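Local coordinates for protein Pre-mRNA-splicing factor SAD1 (Saccharomyces cerevisiae, PDB 4MSX) that promotes assembly of newly made U4 snRNA into the U4/U6 snRNP and is required for pre-mRNA splicing, as a catalytically inactive deubiquitinase relative, at residues Y100-G103 with S108-F111; I184-A189 with V198-S203; P207-F212 with K233-K238; N215-D218 with F223-R226; I264-F269 with S438-Q443. All blocks are in the same frame, centred on the assembly; numbering follows the deposited sequence.

Interaction 1: residues Y100-G103 with S108-F111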
# COMPACT_ATOMS: atom_id res chain seq x y z
N TYR A 100 16.21 -18.80 -7.39
CA TYR A 100 17.31 -17.95 -6.98
C TYR A 100 18.49 -18.81 -6.50
O TYR A 100 18.28 -19.78 -5.74
CB TYR A 100 16.89 -17.13 -5.79
CG TYR A 100 15.77 -16.13 -6.08
CD1 TYR A 100 15.31 -15.86 -7.39
CD2 TYR A 100 15.20 -15.42 -5.03
CE1 TYR A 100 14.27 -14.89 -7.62
CE2 TYR A 100 14.19 -14.45 -5.26
CZ TYR A 100 13.72 -14.20 -6.53
OH TYR A 100 12.70 -13.25 -6.69
N TYR A 101 19.71 -18.36 -6.80
CA TYR A 101 20.92 -19.11 -6.40
C TYR A 101 22.02 -18.14 -6.02
O TYR A 101 22.26 -17.15 -6.72
CB TYR A 101 21.42 -19.97 -7.59
CG TYR A 101 20.40 -20.98 -8.02
CD1 TYR A 101 20.34 -22.26 -7.43
CD2 TYR A 101 19.49 -20.69 -9.01
CE1 TYR A 101 19.37 -23.18 -7.80
CE2 TYR A 101 18.53 -21.63 -9.41
CZ TYR A 101 18.49 -22.87 -8.79
OH TYR A 101 17.53 -23.78 -9.17
N GLN A 102 22.72 -18.44 -4.93
CA GLN A 102 23.91 -17.65 -4.61
C GLN A 102 24.98 -17.85 -5.71
O GLN A 102 25.17 -18.98 -6.11
CB GLN A 102 24.48 -18.15 -3.27
CG GLN A 102 25.75 -17.38 -2.87
CD GLN A 102 26.14 -17.66 -1.43
OE1 GLN A 102 25.89 -16.85 -0.53
NE2 GLN A 102 26.71 -18.84 -1.20
N GLY A 103 25.67 -16.81 -6.16
CA GLY A 103 26.65 -16.92 -7.22
C GLY A 103 27.88 -16.09 -6.92
O GLY A 103 27.97 -15.53 -5.82
N SER A 108 29.92 -22.23 -6.54
CA SER A 108 28.66 -21.58 -6.06
C SER A 108 27.40 -22.29 -6.58
O SER A 108 27.42 -22.90 -7.64
CB SER A 108 28.65 -20.10 -6.45
OG SER A 108 28.27 -19.92 -7.81
N PRO A 109 26.27 -22.18 -5.85
CA PRO A 109 25.05 -22.83 -6.37
C PRO A 109 24.66 -22.33 -7.77
O PRO A 109 24.11 -23.10 -8.55
CB PRO A 109 23.97 -22.44 -5.30
CG PRO A 109 24.80 -22.40 -4.02
CD PRO A 109 26.10 -21.72 -4.45
N ALA A 110 24.92 -21.07 -8.09
CA ALA A 110 24.43 -20.54 -9.37
C ALA A 110 25.31 -21.16 -10.51
O ALA A 110 24.83 -21.52 -11.59
CB ALA A 110 24.58 -19.07 -9.38
N PHE A 111 26.58 -21.19 -10.25
CA PHE A 111 27.56 -21.74 -11.25
C PHE A 111 27.23 -23.24 -11.47
O PHE A 111 27.02 -23.70 -12.60
CB PHE A 111 28.95 -21.49 -10.73
CG PHE A 111 30.03 -21.57 -11.80
CD1 PHE A 111 30.53 -22.79 -12.18
CD2 PHE A 111 30.53 -20.41 -12.39
CE1 PHE A 111 31.56 -22.88 -13.17
CE2 PHE A 111 31.52 -20.48 -13.38
CZ PHE A 111 32.04 -21.74 -13.76
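Ser108 OG, 3.5 Å from Gly103 CA across the contact, is gripped by two groups: Phe111 N donates to it over 3.2 Å with an N-H...O angle of 161°, and the backbone oxygen of His105 is its second hydrogen-bond partner. The first of these bonds makes Ser108 the N-cap of helix 109-116. The contact lies in the zinc-binding UBP-type finger, predicted to be degenerate, in which strand 100-102 lies at one border of a five-stranded antiparallel sheet and the helix starts beside it. A single hydrogen bond joins the two segments, Ala110 N to Gln102 O at 2.9 Å; its 140° angle at the hydrogen marks it as bent. Of the first three helix residues, Pro109 carries no N-H, while Ala110 and Phe111 find acceptors on the strand and at the cap. Pro109 CD lies 3.3 Å from the same Gln102 O, as a packing neighbour and not a donor.

The side chain of Tyr101 leaves its strand toward the helix, and its CB rests 3.5 Å from Ala110 CA. With CG anti to the carbonyl carbon (chi1 -61°), the ring then runs on past the helix start, CD1 coming 4.2 Å from Pro109 CB. Farther out it stacks on His113 and touches Cys94, two ligands of the bound zinc ion, so Tyr101 links the strand-helix junction to the metal site. Just past the strand, Gly103 lies close against the helix, with its CA 3.7 Å from Ala110 CB.

Interaction 2: residues I184-A189 with V198-S203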
# COMPACT_ATOMS: atom_id res chain seq x y z
N ILE A 184 -4.01 -2.27 -8.60
CA ILE A 184 -3.86 -3.71 -8.70
C ILE A 184 -3.95 -4.34 -7.30
O ILE A 184 -3.81 -3.64 -6.30
CB ILE A 184 -2.51 -4.11 -9.32
CG1 ILE A 184 -1.35 -3.56 -8.49
CG2 ILE A 184 -2.40 -3.60 -10.77
CD1 ILE A 184 -0.01 -4.00 -9.00
N GLY A 185 -4.20 -5.64 -7.28
CA GLY A 185 -4.31 -6.40 -6.07
C GLY A 185 -3.07 -7.24 -5.78
O GLY A 185 -1.98 -7.12 -6.45
N PHE A 186 -3.24 -8.08 -4.76
CA PHE A 186 -2.13 -8.71 -4.09
C PHE A 186 -2.56 -10.13 -3.72
O PHE A 186 -3.73 -10.36 -3.35
CB PHE A 186 -1.77 -8.00 -2.77
CG PHE A 186 -1.28 -6.56 -2.94
CD1 PHE A 186 -2.21 -5.53 -3.05
CD2 PHE A 186 0.08 -6.27 -2.94
CE1 PHE A 186 -1.81 -4.21 -3.20
CE2 PHE A 186 0.51 -4.93 -3.09
CZ PHE A 186 -0.45 -3.91 -3.20
N THR A 187 -1.60 -11.05 -3.79
CA THR A 187 -1.84 -12.40 -3.30
C THR A 187 -1.80 -12.46 -1.77
O THR A 187 -1.26 -11.57 -1.09
CB THR A 187 -0.82 -13.38 -3.96
OG1 THR A 187 0.49 -12.83 -3.86
CG2 THR A 187 -1.15 -13.54 -5.46
N ASN A 188 -2.36 -13.54 -1.22
CA ASN A 188 -2.35 -13.79 0.21
C ASN A 188 -3.02 -12.69 1.05
O ASN A 188 -2.53 -12.29 2.09
CB ASN A 188 -0.94 -14.02 0.74
CG ASN A 188 -0.96 -14.90 2.05
OD1 ASN A 188 -2.04 -15.23 2.52
ND2 ASN A 188 0.19 -15.21 2.61
N ALA A 189 -4.15 -12.22 0.57
CA ALA A 189 -4.94 -11.27 1.35
C ALA A 189 -5.41 -11.93 2.65
O ALA A 189 -5.71 -11.23 3.64
CB ALA A 189 -6.15 -10.82 0.55
N VAL A 198 -3.07 -0.52 3.33
CA VAL A 198 -2.24 0.61 3.71
C VAL A 198 -1.22 0.97 2.57
O VAL A 198 -1.00 2.17 2.24
CB VAL A 198 -1.47 0.31 5.02
CG1 VAL A 198 -0.40 1.36 5.32
CG2 VAL A 198 -2.49 0.24 6.24
N LEU A 199 -0.61 -0.05 1.96
CA LEU A 199 0.32 0.26 0.87
C LEU A 199 -0.39 0.94 -0.31
O LEU A 199 0.19 1.83 -0.97
CB LEU A 199 1.01 -1.02 0.36
CG LEU A 199 1.99 -1.60 1.42
CD1 LEU A 199 2.45 -2.98 0.94
CD2 LEU A 199 3.20 -0.65 1.66
N LEU A 200 -1.61 0.50 -0.62
CA LEU A 200 -2.38 1.17 -1.66
C LEU A 200 -2.70 2.64 -1.27
O LEU A 200 -2.56 3.58 -2.09
CB LEU A 200 -3.71 0.41 -1.92
CG LEU A 200 -3.52 -0.91 -2.70
CD1 LEU A 200 -4.80 -1.77 -2.64
CD2 LEU A 200 -3.09 -0.65 -4.19
N LEU A 201 -3.09 2.86 -0.02
CA LEU A 201 -3.45 4.23 0.42
C LEU A 201 -2.26 5.13 0.24
O LEU A 201 -2.35 6.22 -0.37
CB LEU A 201 -3.83 4.30 1.92
CG LEU A 201 -5.12 3.64 2.33
CD1 LEU A 201 -5.55 4.05 3.77
CD2 LEU A 201 -6.19 3.98 1.35
N ILE A 202 -1.12 4.72 0.75
CA ILE A 202 0.00 5.62 0.70
C ILE A 202 0.54 5.76 -0.75
O ILE A 202 0.97 6.85 -1.14
CB ILE A 202 1.09 5.25 1.69
CG1 ILE A 202 2.02 6.45 1.88
CG2 ILE A 202 1.82 3.97 1.26
CD1 ILE A 202 3.17 6.18 2.85
N SER A 203 0.46 4.70 -1.56
CA SER A 203 0.90 4.77 -2.95
C SER A 203 -0.00 5.64 -3.82
O SER A 203 0.39 6.02 -4.93
CB SER A 203 0.96 3.36 -3.55
OG SER A 203 2.00 2.63 -2.94
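Phe186 and Leu200 each set CG anti to the carbonyl carbon (chi1 -64° and -75°), which sends the two side chains past each other in opposite directions. The meeting is ring edge against branch point: Phe186 CE1 lies 3.8 Å from Leu200 CG. Both methyls stay close, CD1 and CD2 of Leu200 each being 3.9 Å from Phe186 CE1, with CD2 in the plane of the ring. Leu200 CD2 also approaches Ile184 O at 3.7 Å. That oxygen is buried without a polar partner in the model, although Ile184 has two conformers and the detail is less certain. With an alanine here, the edge of Phe186 would probably lose its branched partner, leaving a gap beside CE1, and Ile184 O its apolar neighbour CD2.

Around the pair, His196 stacks on the Phe186 ring, and Ile234 and Leu244 pack against it. The short, weakly bonded strand 185-186, parallel to 243-244, runs through Thr187 and the N-cap Asn188 into helix 189-203, and the contact folds it back against that helix. A strand entering a long buried helix is characteristic of the ubiquitin-specific protease fold, where active relatives carry the catalytic cysteine near the helix start.

Interaction 3: residues P207-F212 with K233-K238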
# COMPACT_ATOMS: atom_id res chain seq x y z
N PRO A 207 1.81 13.12 -3.86
CA PRO A 207 3.13 13.71 -3.51
C PRO A 207 4.05 12.71 -2.87
O PRO A 207 5.29 12.81 -2.97
CB PRO A 207 2.79 14.78 -2.46
CG PRO A 207 1.27 14.94 -2.48
CD PRO A 207 0.67 13.75 -3.16
N VAL A 208 3.48 11.76 -2.15
CA VAL A 208 4.28 10.69 -1.58
C VAL A 208 4.64 9.73 -2.70
O VAL A 208 5.80 9.31 -2.83
CB VAL A 208 3.46 9.94 -0.45
CG1 VAL A 208 4.32 8.86 0.13
CG2 VAL A 208 2.99 10.93 0.62
N ARG A 209 3.65 9.35 -3.50
CA ARG A 209 3.88 8.40 -4.58
C ARG A 209 4.97 8.95 -5.50
O ARG A 209 5.97 8.25 -5.84
CB ARG A 209 2.63 8.21 -5.42
CG ARG A 209 2.87 7.27 -6.64
CD ARG A 209 1.73 7.41 -7.63
NE ARG A 209 1.90 8.70 -8.36
CZ ARG A 209 1.12 9.08 -9.36
NH1 ARG A 209 0.14 8.29 -9.76
NH2 ARG A 209 1.31 10.27 -9.98
N ASP A 210 4.80 10.21 -5.91
CA ASP A 210 5.77 10.77 -6.89
C ASP A 210 7.19 10.75 -6.36
O ASP A 210 8.16 10.44 -7.08
CB ASP A 210 5.38 12.20 -7.29
CG ASP A 210 4.19 12.23 -8.23
OD1 ASP A 210 3.61 11.14 -8.45
OD2 ASP A 210 3.83 13.33 -8.75
N HIS A 211 7.34 11.07 -5.07
CA HIS A 211 8.67 11.07 -4.48
C HIS A 211 9.28 9.65 -4.53
O HIS A 211 10.50 9.48 -4.81
CB HIS A 211 8.63 11.55 -3.03
CG HIS A 211 9.98 11.76 -2.44
ND1 HIS A 211 10.71 12.92 -2.67
CD2 HIS A 211 10.76 10.98 -1.65
CE1 HIS A 211 11.88 12.82 -2.06
NE2 HIS A 211 11.94 11.66 -1.44
N PHE A 212 8.46 8.63 -4.23
CA PHE A 212 8.99 7.24 -4.26
C PHE A 212 9.33 6.79 -5.69
O PHE A 212 10.30 6.05 -5.90
CB PHE A 212 7.94 6.25 -3.71
CG PHE A 212 7.94 6.10 -2.20
CD1 PHE A 212 9.08 5.68 -1.55
CD2 PHE A 212 6.80 6.35 -1.47
CE1 PHE A 212 9.07 5.49 -0.15
CE2 PHE A 212 6.78 6.18 -0.06
CZ PHE A 212 7.92 5.76 0.59
N LYS A 233 6.60 -0.90 -7.80
CA LYS A 233 5.89 -1.98 -8.48
C LYS A 233 4.42 -1.76 -8.52
O LYS A 233 3.78 -2.17 -9.49
CB LYS A 233 6.17 -3.34 -7.74
CG LYS A 233 7.63 -3.79 -7.97
CD LYS A 233 8.00 -5.02 -7.06
CE LYS A 233 9.40 -5.55 -7.48
NZ LYS A 233 9.77 -6.70 -6.50
N ILE A 234 3.84 -1.18 -7.44
CA ILE A 234 2.38 -0.97 -7.44
C ILE A 234 1.96 -0.16 -8.68
O ILE A 234 0.86 -0.37 -9.25
CB ILE A 234 1.97 -0.26 -6.14
CG1 ILE A 234 1.96 -1.33 -5.00
CG2 ILE A 234 0.60 0.50 -6.28
CD1 ILE A 234 1.91 -0.66 -3.60
N TRP A 235 2.84 0.75 -9.10
CA TRP A 235 2.50 1.64 -10.25
C TRP A 235 3.03 1.11 -11.60
O TRP A 235 2.85 1.75 -12.64
CB TRP A 235 3.01 3.08 -9.99
CG TRP A 235 2.02 3.73 -9.04
CD1 TRP A 235 2.11 3.83 -7.67
CD2 TRP A 235 0.77 4.27 -9.42
NE1 TRP A 235 0.94 4.47 -7.17
CE2 TRP A 235 0.11 4.72 -8.24
CE3 TRP A 235 0.12 4.45 -10.66
CZ2 TRP A 235 -1.18 5.34 -8.27
CZ3 TRP A 235 -1.13 5.04 -10.70
CH2 TRP A 235 -1.77 5.50 -9.51
N SER A 236 3.68 -0.06 -11.60
CA SER A 236 4.33 -0.47 -12.84
C SER A 236 3.33 -0.68 -13.96
O SER A 236 2.35 -1.41 -13.80
CB SER A 236 5.15 -1.77 -12.64
OG SER A 236 5.47 -2.25 -13.93
N PRO A 237 3.57 -0.04 -15.12
CA PRO A 237 2.70 -0.27 -16.29
C PRO A 237 3.16 -1.48 -17.15
O PRO A 237 2.59 -1.70 -18.21
CB PRO A 237 2.85 1.04 -17.12
CG PRO A 237 4.27 1.45 -16.89
CD PRO A 237 4.58 0.99 -15.39
N LYS A 238 4.16 -2.23 -16.69
CA LYS A 238 4.68 -3.38 -17.45
C LYS A 238 4.81 -4.68 -16.62
O LYS A 238 5.73 -5.49 -16.83
CB LYS A 238 6.06 -3.00 -18.01
CG LYS A 238 5.98 -1.93 -19.10
CD LYS A 238 7.25 -1.04 -19.20
CE LYS A 238 8.56 -1.78 -19.29
NZ LYS A 238 9.71 -0.89 -19.74
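Arg209 lays its aliphatic stem over one face of the Trp235 indole. The closest approach, 3.1 Å, is between Arg209 CD and Trp235 NE1, and it is tight. CD stands 3.3 Å from the centroid of the five-membered ring, displaced toward the rim, a CH-pi contact. A bend about the CG-CD bond (chi3 75°) carries the head group across to the six-membered ring: Arg209 CZ lies 4.5 Å from that ring's centroid and only 8° off its normal. The cation-pi contact is not a flat stack, however, because guanidinium and indole planes are 87° apart. The head group therefore stands upright on the face, with Arg209 NH1 directed at the ring and 3.4 Å from Trp235 CH2.

A salt bridge to the next residue probably fixes that upright setting. Arg209 NE and NH2 grip Asp210 side-on, both meeting one oxygen, OD1, at 3.0 Å from NE and 2.9 Å from NH2. Asp210 lies practically in the guanidinium plane, so the edge holding the carboxylate and the nitrogen over the ring belong to one rigid group. Trp235 NE1 is not used by Arg209; it donates to Ser203 O, which anchors the indole against the end of helix 189-203.

The contact thus joins three successive helices of the ubiquitin-specific protease domain. Arg209 comes from helix 206-214 and Trp235 from the residue just after helix 222-234, while helix 189-203 supplies the acceptor between them; Tyr159 and Phe167, from loops, pack on the indole.

Interaction 4: residues N215-D218 with F223-R226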
# COMPACT_ATOMS: atom_id res chain seq x y z
N ASN A 215 12.66 8.93 -7.24
CA ASN A 215 13.94 8.92 -6.55
C ASN A 215 14.45 7.53 -6.24
O ASN A 215 13.70 6.57 -6.33
CB ASN A 215 13.82 9.74 -5.30
CG ASN A 215 13.49 11.18 -5.63
OD1 ASN A 215 14.38 11.97 -5.93
ND2 ASN A 215 12.20 11.49 -5.69
N HIS A 216 15.72 7.43 -5.89
CA HIS A 216 16.30 6.14 -5.53
C HIS A 216 16.68 6.24 -4.08
O HIS A 216 16.96 7.31 -3.58
CB HIS A 216 17.49 5.84 -6.45
CG HIS A 216 17.10 5.92 -7.89
ND1 HIS A 216 16.33 4.95 -8.50
CD2 HIS A 216 17.28 6.90 -8.81
CE1 HIS A 216 16.09 5.31 -9.76
NE2 HIS A 216 16.66 6.49 -9.97
N PHE A 217 16.68 5.12 -3.39
CA PHE A 217 16.74 5.20 -1.94
C PHE A 217 17.83 4.27 -1.39
O PHE A 217 17.69 3.69 -0.32
CB PHE A 217 15.33 4.89 -1.34
CG PHE A 217 14.30 5.92 -1.66
CD1 PHE A 217 13.57 5.85 -2.81
CD2 PHE A 217 14.07 6.99 -0.80
CE1 PHE A 217 12.61 6.82 -3.13
CE2 PHE A 217 13.13 7.96 -1.08
CZ PHE A 217 12.39 7.90 -2.26
N ASP A 218 18.95 4.17 -2.11
CA ASP A 218 20.09 3.34 -1.67
C ASP A 218 20.85 3.90 -0.45
O ASP A 218 21.60 3.19 0.23
CB ASP A 218 21.06 3.15 -2.83
CG ASP A 218 20.44 2.41 -3.98
OD1 ASP A 218 20.15 1.20 -3.83
OD2 ASP A 218 20.24 3.05 -5.05
N PHE A 223 14.74 -0.56 5.17
CA PHE A 223 13.26 -0.38 5.24
C PHE A 223 12.79 0.56 4.09
O PHE A 223 11.86 0.22 3.32
CB PHE A 223 12.86 0.21 6.57
CG PHE A 223 11.46 0.75 6.55
CD1 PHE A 223 10.37 -0.13 6.53
CD2 PHE A 223 11.23 2.12 6.51
CE1 PHE A 223 9.03 0.37 6.50
CE2 PHE A 223 9.90 2.64 6.47
CZ PHE A 223 8.79 1.75 6.46
N ILE A 224 13.42 1.74 3.97
CA ILE A 224 12.95 2.76 3.00
C ILE A 224 13.21 2.24 1.59
O ILE A 224 12.36 2.37 0.72
CB ILE A 224 13.61 4.16 3.17
CG1 ILE A 224 13.04 4.91 4.36
CG2 ILE A 224 13.27 5.08 1.97
CD1 ILE A 224 11.51 5.40 4.14
N LYS A 225 14.36 1.59 1.36
CA LYS A 225 14.58 1.02 0.04
C LYS A 225 13.50 -0.03 -0.30
O LYS A 225 12.93 -0.03 -1.39
CB LYS A 225 15.98 0.36 -0.06
CG LYS A 225 16.26 -0.16 -1.45
CD LYS A 225 17.74 -0.52 -1.61
CE LYS A 225 18.05 -1.05 -3.02
NZ LYS A 225 17.56 -0.13 -4.10
N ARG A 226 13.21 -0.95 0.62
CA ARG A 226 12.24 -1.97 0.28
C ARG A 226 10.86 -1.35 0.04
O ARG A 226 10.13 -1.76 -0.85
CB ARG A 226 12.15 -3.00 1.42
CG ARG A 226 13.32 -4.03 1.40
CD ARG A 226 13.12 -4.81 2.71
NE ARG A 226 13.99 -5.95 2.93
CZ ARG A 226 13.62 -7.22 2.76
NH1 ARG A 226 12.41 -7.58 2.27
NH2 ARG A 226 14.48 -8.15 3.05
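Phe217 meets Ile224 by way of one methyl: Ile224 CG2 lies 3.5 Å from Phe217 CD2 and 3.9 Å from Phe217 CB, reaching the ring obliquely. One residue farther along each segment, Lys225 NZ donates to Asp218 OD1 at 2.9 Å, a salt bridge. The ammonium comes from above the carboxylate, 41° out of its plane. Lys225 is extended as far as CE and then bends at its last torsion (chi4 52°), which swings NZ toward the loop, while CE stays 3.2 Å from Asp218 OD1. Between the two side-chain pairs, Phe217 O rests 3.8 Å from Lys225 CB.

The second shell sets these groups in place. Leu284 of helix 282-292 touches both Phe217 and Ile224, and Tyr156 packs on Lys225 while its hydroxyl bonds to His216. The loop is tied at its start as well, since Asn215 O accepts from Lys232 NZ. The contact folds the loop joining two consecutive helices, 206-214 and 222-234, back onto the second.

The chemistry divides accordingly. The aromatic-aliphatic pair is buried, whereas Asp218 is exposed and poorly ordered, so the salt bridge is probably a mobile surface link that adds less to the hold on the loop.

Interaction 5: residues I264-F269 with S438-Q443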
# COMPACT_ATOMS: atom_id res chain seq x y z
N ILE A 264 -3.73 -6.52 14.67
CA ILE A 264 -3.32 -5.41 13.79
C ILE A 264 -4.44 -5.19 12.79
O ILE A 264 -5.24 -6.12 12.56
CB ILE A 264 -1.97 -5.76 13.13
CG1 ILE A 264 -1.39 -4.48 12.44
CG2 ILE A 264 -2.12 -6.97 12.17
CD1 ILE A 264 0.08 -4.78 11.98
N ASP A 265 -4.57 -3.96 12.27
CA ASP A 265 -5.63 -3.67 11.31
C ASP A 265 -5.10 -2.49 10.46
O ASP A 265 -3.97 -2.05 10.69
CB ASP A 265 -6.96 -3.31 12.04
CG ASP A 265 -6.84 -2.08 12.96
OD1 ASP A 265 -6.20 -1.12 12.57
OD2 ASP A 265 -7.42 -2.05 14.08
N PRO A 266 -5.87 -2.03 9.48
CA PRO A 266 -5.27 -0.98 8.61
C PRO A 266 -4.87 0.29 9.33
O PRO A 266 -3.90 0.94 8.95
CB PRO A 266 -6.37 -0.69 7.56
CG PRO A 266 -7.04 -2.09 7.39
CD PRO A 266 -7.07 -2.65 8.87
N ARG A 267 -5.60 0.67 10.39
CA ARG A 267 -5.28 1.88 11.09
C ARG A 267 -3.96 1.74 11.88
O ARG A 267 -3.07 2.61 11.81
CB ARG A 267 -6.40 2.23 12.07
CG ARG A 267 -6.01 3.45 12.90
CD ARG A 267 -7.13 3.84 13.92
NE ARG A 267 -6.52 4.67 14.93
CZ ARG A 267 -5.91 4.19 16.01
NH1 ARG A 267 -5.94 2.89 16.28
NH2 ARG A 267 -5.33 5.05 16.83
N LEU A 268 -3.85 0.66 12.67
CA LEU A 268 -2.65 0.46 13.47
C LEU A 268 -1.42 0.34 12.54
O LEU A 268 -0.35 0.83 12.84
CB LEU A 268 -2.77 -0.86 14.27
CG LEU A 268 -3.82 -0.71 15.40
CD1 LEU A 268 -4.09 -2.10 16.10
CD2 LEU A 268 -3.31 0.33 16.41
N PHE A 269 -1.60 -0.35 11.43
CA PHE A 269 -0.46 -0.53 10.53
C PHE A 269 -0.12 0.77 9.79
O PHE A 269 1.05 1.09 9.63
CB PHE A 269 -0.72 -1.66 9.54
CG PHE A 269 0.46 -1.94 8.61
CD1 PHE A 269 1.71 -2.29 9.14
CD2 PHE A 269 0.33 -1.80 7.22
CE1 PHE A 269 2.81 -2.53 8.29
CE2 PHE A 269 1.44 -2.05 6.35
CZ PHE A 269 2.65 -2.43 6.90
N SER A 438 -11.75 -10.50 10.77
CA SER A 438 -11.82 -9.30 9.89
C SER A 438 -11.12 -9.54 8.55
O SER A 438 -10.03 -10.14 8.51
CB SER A 438 -11.11 -8.15 10.59
OG SER A 438 -11.81 -7.73 11.76
N HIS A 439 -11.72 -9.07 7.45
CA HIS A 439 -11.08 -9.05 6.15
C HIS A 439 -11.18 -7.59 5.67
O HIS A 439 -12.19 -6.90 5.95
CB HIS A 439 -11.81 -10.00 5.20
CG HIS A 439 -11.38 -9.92 3.76
ND1 HIS A 439 -10.05 -9.95 3.36
CD2 HIS A 439 -12.12 -9.84 2.62
CE1 HIS A 439 -9.99 -9.86 2.04
NE2 HIS A 439 -11.23 -9.79 1.57
N TRP A 440 -10.18 -7.12 4.94
CA TRP A 440 -10.09 -5.68 4.60
C TRP A 440 -10.04 -5.55 3.09
O TRP A 440 -9.26 -6.26 2.42
CB TRP A 440 -8.82 -5.07 5.24
CG TRP A 440 -8.81 -5.23 6.75
CD1 TRP A 440 -8.09 -6.13 7.51
CD2 TRP A 440 -9.59 -4.44 7.65
NE1 TRP A 440 -8.39 -5.93 8.85
CE2 TRP A 440 -9.33 -4.92 8.95
CE3 TRP A 440 -10.50 -3.38 7.47
CZ2 TRP A 440 -9.93 -4.36 10.08
CZ3 TRP A 440 -11.09 -2.81 8.58
CH2 TRP A 440 -10.81 -3.31 9.88
N ILE A 441 -10.84 -4.66 2.53
CA ILE A 441 -10.74 -4.43 1.09
C ILE A 441 -10.65 -2.94 0.84
O ILE A 441 -10.99 -2.12 1.70
CB ILE A 441 -11.93 -5.04 0.35
CG1 ILE A 441 -13.20 -4.30 0.73
CG2 ILE A 441 -12.07 -6.57 0.67
CD1 ILE A 441 -14.42 -4.81 -0.01
N THR A 442 -10.11 -2.59 -0.32
CA THR A 442 -9.71 -1.18 -0.53
C THR A 442 -10.37 -0.70 -1.79
O THR A 442 -10.28 -1.35 -2.82
CB THR A 442 -8.17 -1.08 -0.67
OG1 THR A 442 -7.58 -1.72 0.46
CG2 THR A 442 -7.66 0.41 -0.75
N GLN A 443 -11.04 0.46 -1.72
CA GLN A 443 -11.64 1.06 -2.90
C GLN A 443 -10.88 2.34 -3.19
O GLN A 443 -10.64 3.14 -2.27
CB GLN A 443 -13.11 1.43 -2.60
CG GLN A 443 -13.89 0.17 -2.26
CD GLN A 443 -15.29 0.45 -1.71
OE1 GLN A 443 -15.57 1.52 -1.14
NE2 GLN A 443 -16.18 -0.56 -1.85
O HOH W 1 -7.46 -7.08 11.25
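Strand 438-446 passes the start of helix 266-280 with Pro266 and Trp440 as the nearest pair, their CA atoms 7.8 Å apart. The contact packs the helical part of the ubiquitin-specific protease fold on its large mixed sheet. Trp440 CG stands anti to the carbonyl carbon (chi1 -59°), which turns the indole to Pro266. Pro266 sets CD over one face of the indole, 3.4 Å from the centroid of the five-membered ring, a CH-pi contact 19° off the normal. Pro266 CG follows along the same face, 3.5 Å from Trp440 CD2.

Asp265 is the N-cap: its OD1 takes a nearly straight bond from Leu268 N (2.9 Å, 170°) and a weak one from Arg267 N, while OD2 forms a salt bridge with Arg384. On the strand, Asp193 accepts from Trp440 N and from His439, which also bonds Asp456; the grouping is consistent with a remnant of the protease's catalytic centre. An alanine in place of Trp440 would probably open a gap beside Pro266 and leave the bridging water without its indole donor. That water lies in the plane of the indole, 2.8 Å from Trp440 NE1, and donates to Ile264 O, also at 2.8 Å.

Overall arrangement
Interaction 1 belongs to the zinc finger and stands apart, its centre 26 to 39 Å from the others; the Tyr101 side chain comes about 5 Å from the zinc ion. Interactions 2 to 5 all lie in the ubiquitin-specific protease domain. Interactions 2 and 3 meet where Ser203 O lies 2.8 Å from Trp235 NE1, and interactions 2 and 5 where Val198 CB packs 3.5 Å from Phe269 CD2. Interactions 3 and 4 share helix 222-234, and His211 CD2 approaches Phe217 CZ at 3.5 Å. A continuous series 4-3-2-5 thus runs from the helical surface to the large sheet, with the centres of 4 and 5 about 25 Å apart.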